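Local coordinates for protein NH(3)-dependent NAD(+) synthetase (Francisella tularensis subsp. holarctica LVS, PDB 3FIU) that belongs to the NAD synthase family of the HUP clan and holds adenosine monophosphate, pyrophosphate and magnesium ions in its pocket, at residues Asn66-Gln69 and Asp70-Asp73; Thr87-Ile90 and Gln91-Tyr94; Gly195-Gln198 and Gly199-Asp202. All coordinates share one frame; numbering follows the deposited sequence.

Contact 1: residues Asn66-Gln69 and Asp70-Asp73; sequences NQHQ and DMQD. With AMP (adenosine monophosphate), chain G.
Gln69 grips Asp73 one turn further along, at the very start of helix 68-81. Its CB lies next to the backbone. CG then leaves anti to the backbone N (chi1 -171°) and runs past the Asp73 carboxylate, 4.0 Å from Asp73 OD1. There the chain bends (chi2 52°), and the bend swings the amide round so that NE2 donates to Asp73 OD2 at 2.7 Å. The acceptor sits in the plane of the Gln69 amide, yet the amide N reaches OD2 from well above the carboxylate plane; the two flat groups are turned 54° against each other.

Beneath this side-chain bond the backbone winds up in the usual way, Asp73 N reaching Gln69 O at 2.9 Å and Gln72 N reaching His68 O. Gln67 holds the N-cap position and takes Asp70 N on its carbonyl O at 2.9 Å. A water takes the hydrogen of Gln67 N and reaches on to Asp70 OD2, 2.8 Å away. On the flank of the turn, Met71 lays its methyl CE obliquely against the His68 imidazole, 3.4 Å from CE1.

Helix 68-81 is the helix of the beta-alpha-beta unit between strands 56-60 and 84-87, and Asn66, just before it, lines the adenosine monophosphate pocket. Asp70 OD1 and Asp73 OD1 both form salt bridges with Lys190, and Asp73 OD1 also accepts from Asn186. The one lysine bridges both carboxylates, Asp70 in the first turn and Asp73 in the next, and so joins the start of helix 68-81 to the chain just after helix 185-189.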
loop_
_atom_site.group_PDB
_atom_site.type_symbol
_atom_site.label_atom_id
_atom_site.label_comp_id
_atom_site.label_asym_id
_atom_site.label_seq_id
_atom_site.Cartn_x
_atom_site.Cartn_y
_atom_site.Cartn_z
ATOM N N ASN A 66 9.972 -19.142 5.829
ATOM C CA ASN A 66 10.238 -18.721 7.216
ATOM C C ASN A 66 10.739 -19.866 8.089
ATOM O O ASN A 66 10.413 -21.032 7.860
ATOM C CB ASN A 66 8.994 -18.094 7.864
ATOM C CG ASN A 66 8.671 -16.710 7.308
ATOM O OD1 ASN A 66 9.350 -15.728 7.593
ATOM N ND2 ASN A 66 7.633 -16.631 6.527
ATOM N N GLN A 67 11.526 -19.506 9.093
ATOM C CA GLN A 67 12.108 -20.476 10.002
ATOM C C GLN A 67 11.152 -20.756 11.149
ATOM O O GLN A 67 10.620 -19.838 11.774
ATOM C CB GLN A 67 13.442 -19.970 10.556
ATOM C CG GLN A 67 14.556 -19.842 9.532
ATOM C CD GLN A 67 14.832 -21.146 8.813
ATOM O OE1 GLN A 67 15.269 -22.128 9.422
ATOM N NE2 GLN A 67 14.570 -21.168 7.509
ATOM N N HIS A 68 10.968 -22.025 11.452
ATOM C CA HIS A 68 10.068 -22.404 12.520
ATOM C C HIS A 68 10.375 -21.693 13.865
ATOM O O HIS A 68 9.456 -21.374 14.644
ATOM C CB HIS A 68 10.030 -23.926 12.641
ATOM C CG HIS A 68 9.024 -24.425 13.624
ATOM N ND1 HIS A 68 7.663 -24.330 13.410
ATOM C CD2 HIS A 68 9.177 -25.006 14.836
ATOM C CE1 HIS A 68 7.020 -24.843 14.445
ATOM N NE2 HIS A 68 7.914 -25.253 15.328
ATOM N N GLN A 69 11.651 -21.412 14.127
ATOM C CA GLN A 69 12.039 -20.765 15.391
ATOM C C GLN A 69 11.452 -19.374 15.514
ATOM O O GLN A 69 11.174 -18.902 16.619
ATOM C CB GLN A 69 13.558 -20.679 15.522
ATOM C CG GLN A 69 14.016 -20.221 16.909
ATOM C CD GLN A 69 13.400 -21.052 18.005
ATOM O OE1 GLN A 69 13.456 -22.285 17.966
ATOM N NE2 GLN A 69 12.794 -20.391 18.985
ATOM N N ASP A 70 11.272 -18.713 14.377
ATOM C CA ASP A 70 10.784 -17.346 14.379
ATOM C C ASP A 70 9.289 -17.306 14.721
ATOM O O ASP A 70 8.853 -16.411 15.428
ATOM C CB ASP A 70 11.100 -16.664 13.048
ATOM C CG ASP A 70 12.607 -16.426 12.864
ATOM O OD1 ASP A 70 13.375 -16.348 13.871
ATOM O OD2 ASP A 70 13.022 -16.316 11.712
ATOM N N MET A 71 8.525 -18.283 14.214
ATOM C CA MET A 71 7.146 -18.449 14.630
ATOM C C MET A 71 7.083 -18.762 16.122
ATOM O O MET A 71 6.238 -18.212 16.828
ATOM C CB MET A 71 6.445 -19.556 13.850
ATOM C CG MET A 71 4.961 -19.698 14.188
ATOM S SD MET A 71 4.266 -21.228 13.524
ATOM C CE MET A 71 4.833 -22.317 14.799
ATOM N N GLN A 72 7.968 -19.657 16.590
ATOM C CA GLN A 72 7.963 -20.054 18.019
ATOM C C GLN A 72 8.270 -18.892 18.957
ATOM O O GLN A 72 7.635 -18.746 20.004
ATOM C CB GLN A 72 8.890 -21.269 18.281
ATOM C CG GLN A 72 8.483 -22.485 17.448
ATOM C CD GLN A 72 9.368 -23.701 17.629
ATOM O OE1 GLN A 72 8.863 -24.791 17.895
ATOM N NE2 GLN A 72 10.682 -23.540 17.437
ATOM N N ASP A 73 9.230 -18.053 18.560
ATOM C CA ASP A 73 9.579 -16.869 19.359
ATOM C C ASP A 73 8.436 -15.859 19.408
ATOM O O ASP A 73 8.168 -15.259 20.447
ATOM C CB ASP A 73 10.830 -16.198 18.794
ATOM C CG ASP A 73 12.113 -16.974 19.088
ATOM O OD1 ASP A 73 13.160 -16.636 18.455
ATOM O OD2 ASP A 73 12.078 -17.923 19.902
HETATM P P AMP G . 11.520 -7.250 8.500
HETATM O O1P AMP G . 11.933 -5.864 8.960
HETATM O O2P AMP G . 11.446 -7.354 6.968
HETATM O O3P AMP G . 12.167 -8.434 9.129
HETATM O "O5'" AMP G . 9.938 -7.383 8.858
HETATM C "C5'" AMP G . 9.073 -6.248 8.641
HETATM C "C4'" AMP G . 7.751 -6.522 9.337
HETATM O "O4'" AMP G . 6.947 -7.443 8.589
HETATM C "C3'" AMP G . 7.906 -7.202 10.691
HETATM O "O3'" AMP G . 8.233 -6.218 11.663
HETATM C "C2'" AMP G . 6.516 -7.794 10.899
HETATM O "O2'" AMP G . 5.601 -6.814 11.435
HETATM C "C1'" AMP G . 6.106 -8.187 9.477
HETATM N N9 AMP G . 6.422 -9.620 9.270
HETATM C C8 AMP G . 7.511 -10.144 8.647
HETATM N N7 AMP G . 7.475 -11.503 8.657
HETATM C C5 AMP G . 6.353 -11.853 9.331
HETATM C C6 AMP G . 5.703 -13.127 9.685
HETATM N N6 AMP G . 6.286 -14.308 9.374
HETATM N N1 AMP G . 4.537 -13.028 10.351
HETATM C C2 AMP G . 3.949 -11.865 10.699
HETATM N N3 AMP G . 4.473 -10.645 10.392
HETATM C C4 AMP G . 5.655 -10.615 9.715
HETATM O O HOH W 1 7.829 -19.241 11.090
HETATM O O HOH W 2 11.878 -16.569 9.216
#

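Contact 2: residues Thr87-Ile90 and Gln91-Tyr94; sequences TISI and QPAY
Ser89 and Gln91 make the capping bond that starts helix 91-100. The serine hydroxyl lies anti to its own backbone N (chi1 180°), which swings OG forward along the chain to accept from Gln91 N at 3.1 Å. The bond is fairly straight, 159° at the hydrogen, and its span from a serine side chain to the N-H two residues on defines an ST turn. Gln91 CB packs against the same oxygen, 3.4 Å from Ser89 OG.

The other backbone N atoms of the first turn are dealt with differently. Pro92 has no hydrogen to place, and its ring rests CD on Ser89 O at 3.7 Å. Ala93 N donates to water 3, 2.9 Å away, which donates to Ser89 O, so this serine holds two positions of the turn, one by side chain and one through water. Tyr94 N closes the first full helical bond, to Ile90 O at 2.8 Å, meeting that oxygen nearly end-on; Tyr94 CB lies against the same carbonyl O.

In the next shell, the bend of the Gln91 chain at chi2 (66°) brings NE2 to the edge of the Tyr94 ring, in its plane, while Gln91 OE1 accepts from Asp64 N. Ile90 turns away from the helix start and buries its side chain on Gln120, Arg124 and Tyr127 of helix 113-135 and on Leu61.

The turn joins the end of strand 84-87 to helix 91-100. Backbone bonds from Ile88 to Ile60 and from Ile90 to Pro62 continue the pairing of strand 84-87 with strand 56-60, Ile88 packs on Phe104 of the second subunit, and helix 91-100 sets off beside helix 113-135 from the strand outermost within this chain on that side.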
loop_
_atom_site.group_PDB
_atom_site.type_symbol
_atom_site.label_atom_id
_atom_site.label_comp_id
_atom_site.label_asym_id
_atom_site.label_seq_id
_atom_site.Cartn_x
_atom_site.Cartn_y
_atom_site.Cartn_z
ATOM N N THR A 87 -2.265 -17.624 14.014
ATOM C CA THR A 87 -1.183 -18.091 13.170
ATOM C C THR A 87 -1.757 -18.630 11.883
ATOM O O THR A 87 -2.492 -19.642 11.872
ATOM C CB THR A 87 -0.333 -19.169 13.865
ATOM O OG1 THR A 87 0.147 -18.683 15.130
ATOM C CG2 THR A 87 0.857 -19.568 12.954
ATOM N N ILE A 88 -1.434 -17.967 10.788
ATOM C CA ILE A 88 -2.011 -18.324 9.480
ATOM C C ILE A 88 -0.918 -18.452 8.425
ATOM O O ILE A 88 -0.187 -17.487 8.169
ATOM C CB ILE A 88 -3.073 -17.296 9.016
ATOM C CG1 ILE A 88 -4.225 -17.223 10.019
ATOM C CG2 ILE A 88 -3.585 -17.623 7.598
ATOM C CD1 ILE A 88 -5.064 -15.977 9.896
ATOM N N SER A 89 -0.800 -19.633 7.817
ATOM C CA SER A 89 0.154 -19.782 6.716
ATOM C C SER A 89 -0.321 -18.963 5.522
ATOM O O SER A 89 -1.484 -19.066 5.111
ATOM C CB SER A 89 0.305 -21.226 6.271
ATOM O OG SER A 89 1.244 -21.309 5.200
ATOM N N ILE A 90 0.597 -18.178 4.949
ATOM C CA ILE A 90 0.281 -17.398 3.766
ATOM C C ILE A 90 0.618 -18.191 2.529
ATOM O O ILE A 90 0.441 -17.706 1.397
ATOM C CB ILE A 90 0.994 -15.985 3.769
ATOM C CG1 ILE A 90 2.519 -16.132 3.572
ATOM C CG2 ILE A 90 0.661 -15.255 5.056
ATOM C CD1 ILE A 90 3.231 -14.832 3.225
ATOM N N GLN A 91 1.090 -19.424 2.721
ATOM C CA GLN A 91 1.571 -20.200 1.578
ATOM C C GLN A 91 0.495 -20.497 0.504
ATOM O O GLN A 91 0.769 -20.349 -0.688
ATOM C CB GLN A 91 2.347 -21.475 2.022
ATOM C CG GLN A 91 3.228 -22.123 0.914
ATOM C CD GLN A 91 4.387 -21.227 0.500
ATOM O OE1 GLN A 91 4.899 -20.456 1.310
ATOM N NE2 GLN A 91 4.785 -21.301 -0.775
ATOM N N PRO A 92 -0.715 -20.955 0.909
ATOM C CA PRO A 92 -1.779 -21.184 -0.106
ATOM C C PRO A 92 -2.099 -19.960 -0.960
ATOM O O PRO A 92 -2.179 -20.048 -2.198
ATOM C CB PRO A 92 -3.014 -21.557 0.743
ATOM C CG PRO A 92 -2.430 -22.145 1.975
ATOM C CD PRO A 92 -1.145 -21.380 2.256
ATOM N N ALA A 93 -2.301 -18.826 -0.303
ATOM C CA ALA A 93 -2.569 -17.581 -1.006
ATOM C C ALA A 93 -1.372 -17.169 -1.873
ATOM O O ALA A 93 -1.543 -16.756 -3.053
ATOM C CB ALA A 93 -2.919 -16.503 -0.012
ATOM N N TYR A 94 -0.165 -17.315 -1.322
ATOM C CA TYR A 94 1.037 -16.918 -2.075
ATOM C C TYR A 94 1.189 -17.800 -3.350
ATOM O O TYR A 94 1.459 -17.297 -4.442
ATOM C CB TYR A 94 2.326 -16.930 -1.197
ATOM C CG TYR A 94 3.535 -16.717 -2.054
ATOM C CD1 TYR A 94 4.372 -17.787 -2.400
ATOM C CD2 TYR A 94 3.778 -15.473 -2.638
ATOM C CE1 TYR A 94 5.441 -17.592 -3.268
ATOM C CE2 TYR A 94 4.838 -15.278 -3.502
ATOM C CZ TYR A 94 5.665 -16.340 -3.811
ATOM O OH TYR A 94 6.720 -16.111 -4.680
HETATM O O HOH W 3 -2.893 -18.510 2.488
#

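Contact 3: residues Gly195-Gln198 and Gly199-Asp202; sequences GLWQ and GQTD. With NA (sodium ion), chain I.
A type II beta turn from Trp197 to Gln200, in the loop between helices 185-189 and 202-206, leads the chain to Asp202 of the pyrophosphate pocket. Gln200 N closes the turn by donating to Trp197 O at 3.0 Å. Gly199 occupies the third position with a positive phi of 87°, a conformation in which the carbonyl of Gln198 leaves no room for a side chain.

Trp197 folds its indole back over Gln200. Its CG stands between the backbone N and the carbonyl carbon (chi1 67°), and this lays one ring face on the glutamine's aliphatic part: Gln200 CB sits 3.5 Å from the centroid of the five-membered ring, almost straight above it, a CH-pi contact. The glutamine chain then runs on, extended, along the same face to the six-membered ring, bringing Gln200 NE2 to 3.5 Å from Trp197 CZ3, with the amide tilted 38° to the indole.

At the tip, Gln200 OE1 accepts from Leu196 N at 2.9 Å, the N-H coming from above the carbonyl plane, while Leu196 CB packs against the same oxygen. NE2 donates to Glu205, so both ends of the buried amide are satisfied and its rotation is fixed. Ser193 OG ties the two sides of the loop together, bonding both to Gly195 N and to Gln200 O.

Just past the turn Thr201 caps helix 202-206 through Asp204 N. Asp202, the first residue of that helix, touches the pyrophosphate and accepts from Tyr210 OH on OD2. Its carboxylate grips a sodium ion with both oxygens but unevenly, Asp202 OD2 at 2.4 Å from the metal and Asp202 OD1 at 2.9 Å; water 4 binds the ion at 2.7 Å and three further atoms complete the shell.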
loop_
_atom_site.group_PDB
_atom_site.type_symbol
_atom_site.label_atom_id
_atom_site.label_comp_id
_atom_site.label_asym_id
_atom_site.label_seq_id
_atom_site.Cartn_x
_atom_site.Cartn_y
_atom_site.Cartn_z
ATOM N N GLY A 195 13.756 -12.871 6.960
ATOM C CA GLY A 195 13.239 -14.254 7.017
ATOM C C GLY A 195 12.994 -14.998 5.697
ATOM O O GLY A 195 12.261 -16.000 5.669
ATOM N N LEU A 196 13.597 -14.518 4.610
ATOM C CA LEU A 196 13.381 -15.102 3.280
ATOM C C LEU A 196 14.086 -16.431 3.053
ATOM O O LEU A 196 13.667 -17.211 2.193
ATOM C CB LEU A 196 13.789 -14.129 2.171
ATOM C CG LEU A 196 12.714 -13.319 1.456
ATOM C CD1 LEU A 196 13.363 -12.480 0.369
ATOM C CD2 LEU A 196 11.639 -14.231 0.850
ATOM N N TRP A 197 15.167 -16.674 3.795
ATOM C CA TRP A 197 15.825 -17.987 3.787
ATOM C C TRP A 197 16.671 -18.169 5.039
ATOM O O TRP A 197 17.026 -17.183 5.715
ATOM C CB TRP A 197 16.673 -18.205 2.511
ATOM C CG TRP A 197 17.865 -17.310 2.426
ATOM C CD1 TRP A 197 19.075 -17.491 3.034
ATOM C CD2 TRP A 197 17.957 -16.079 1.700
ATOM N NE1 TRP A 197 19.923 -16.439 2.731
ATOM C CE2 TRP A 197 19.263 -15.564 1.909
ATOM C CE3 TRP A 197 17.065 -15.362 0.889
ATOM C CZ2 TRP A 197 19.699 -14.371 1.338
ATOM C CZ3 TRP A 197 17.493 -14.173 0.321
ATOM C CH2 TRP A 197 18.803 -13.681 0.554
ATOM N N GLN A 198 16.991 -19.427 5.338
ATOM C CA GLN A 198 17.736 -19.769 6.530
ATOM C C GLN A 198 19.118 -19.125 6.512
ATOM O O GLN A 198 19.887 -19.283 5.555
ATOM C CB GLN A 198 17.865 -21.288 6.672
ATOM C CG GLN A 198 18.249 -21.709 8.082
ATOM C CD GLN A 198 18.739 -23.135 8.154
ATOM O OE1 GLN A 198 19.765 -23.479 7.570
ATOM N NE2 GLN A 198 18.010 -23.976 8.882
ATOM N N GLY A 199 19.425 -18.384 7.569
ATOM C CA GLY A 199 20.699 -17.686 7.642
ATOM C C GLY A 199 20.727 -16.309 7.003
ATOM O O GLY A 199 21.761 -15.636 7.057
ATOM N N GLN A 200 19.623 -15.865 6.392
ATOM C CA GLN A 200 19.602 -14.505 5.833
ATOM C C GLN A 200 19.716 -13.473 6.957
ATOM O O GLN A 200 19.058 -13.598 7.980
ATOM C CB GLN A 200 18.344 -14.247 4.986
ATOM C CG GLN A 200 18.235 -12.808 4.476
ATOM C CD GLN A 200 16.838 -12.419 3.932
ATOM O OE1 GLN A 200 15.801 -12.647 4.574
ATOM N NE2 GLN A 200 16.828 -11.779 2.771
ATOM N N THR A 201 20.572 -12.464 6.794
ATOM C CA THR A 201 20.644 -11.401 7.797
ATOM C C THR A 201 20.596 -10.037 7.125
ATOM O O THR A 201 21.141 -9.846 6.028
ATOM C CB THR A 201 21.925 -11.464 8.698
ATOM O OG1 THR A 201 23.078 -11.148 7.897
ATOM C CG2 THR A 201 22.094 -12.843 9.346
ATOM N N ASP A 202 19.942 -9.086 7.784
ATOM C CA ASP A 202 19.843 -7.734 7.251
ATOM C C ASP A 202 21.231 -7.137 6.943
ATOM O O ASP A 202 21.425 -6.477 5.919
ATOM C CB ASP A 202 19.169 -6.825 8.261
ATOM C CG ASP A 202 17.688 -7.130 8.448
ATOM O OD1 ASP A 202 17.161 -8.107 7.856
ATOM O OD2 ASP A 202 17.060 -6.380 9.218
HETATM NA NA NA I . 14.710 -7.021 9.020
HETATM O O HOH W 4 14.547 -4.848 7.363
#

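In the fold
Contacts 1 and 2 follow each other round the edge of the parallel sheet, at the starts of the helices before and after strand 84-87, and meet where Met71 SD packs on Thr87 CG2. Contact 3 comes from a later loop but lies against contact 1, with Gln67 joined weakly to Gln198 and Asn66 close to Gly195. Contacts 1 and 3 are surface contacts flanking the bound ligands: contact 1 pairs amide with carboxylate and shares a lysine, while contact 3 is held by a turn bond, a glutamine amide and an indole face, with the sodium ion at its far end on Asp202. Contact 2 is partly buried and combines a serine cap with an isoleucine sunk against helix 113-135.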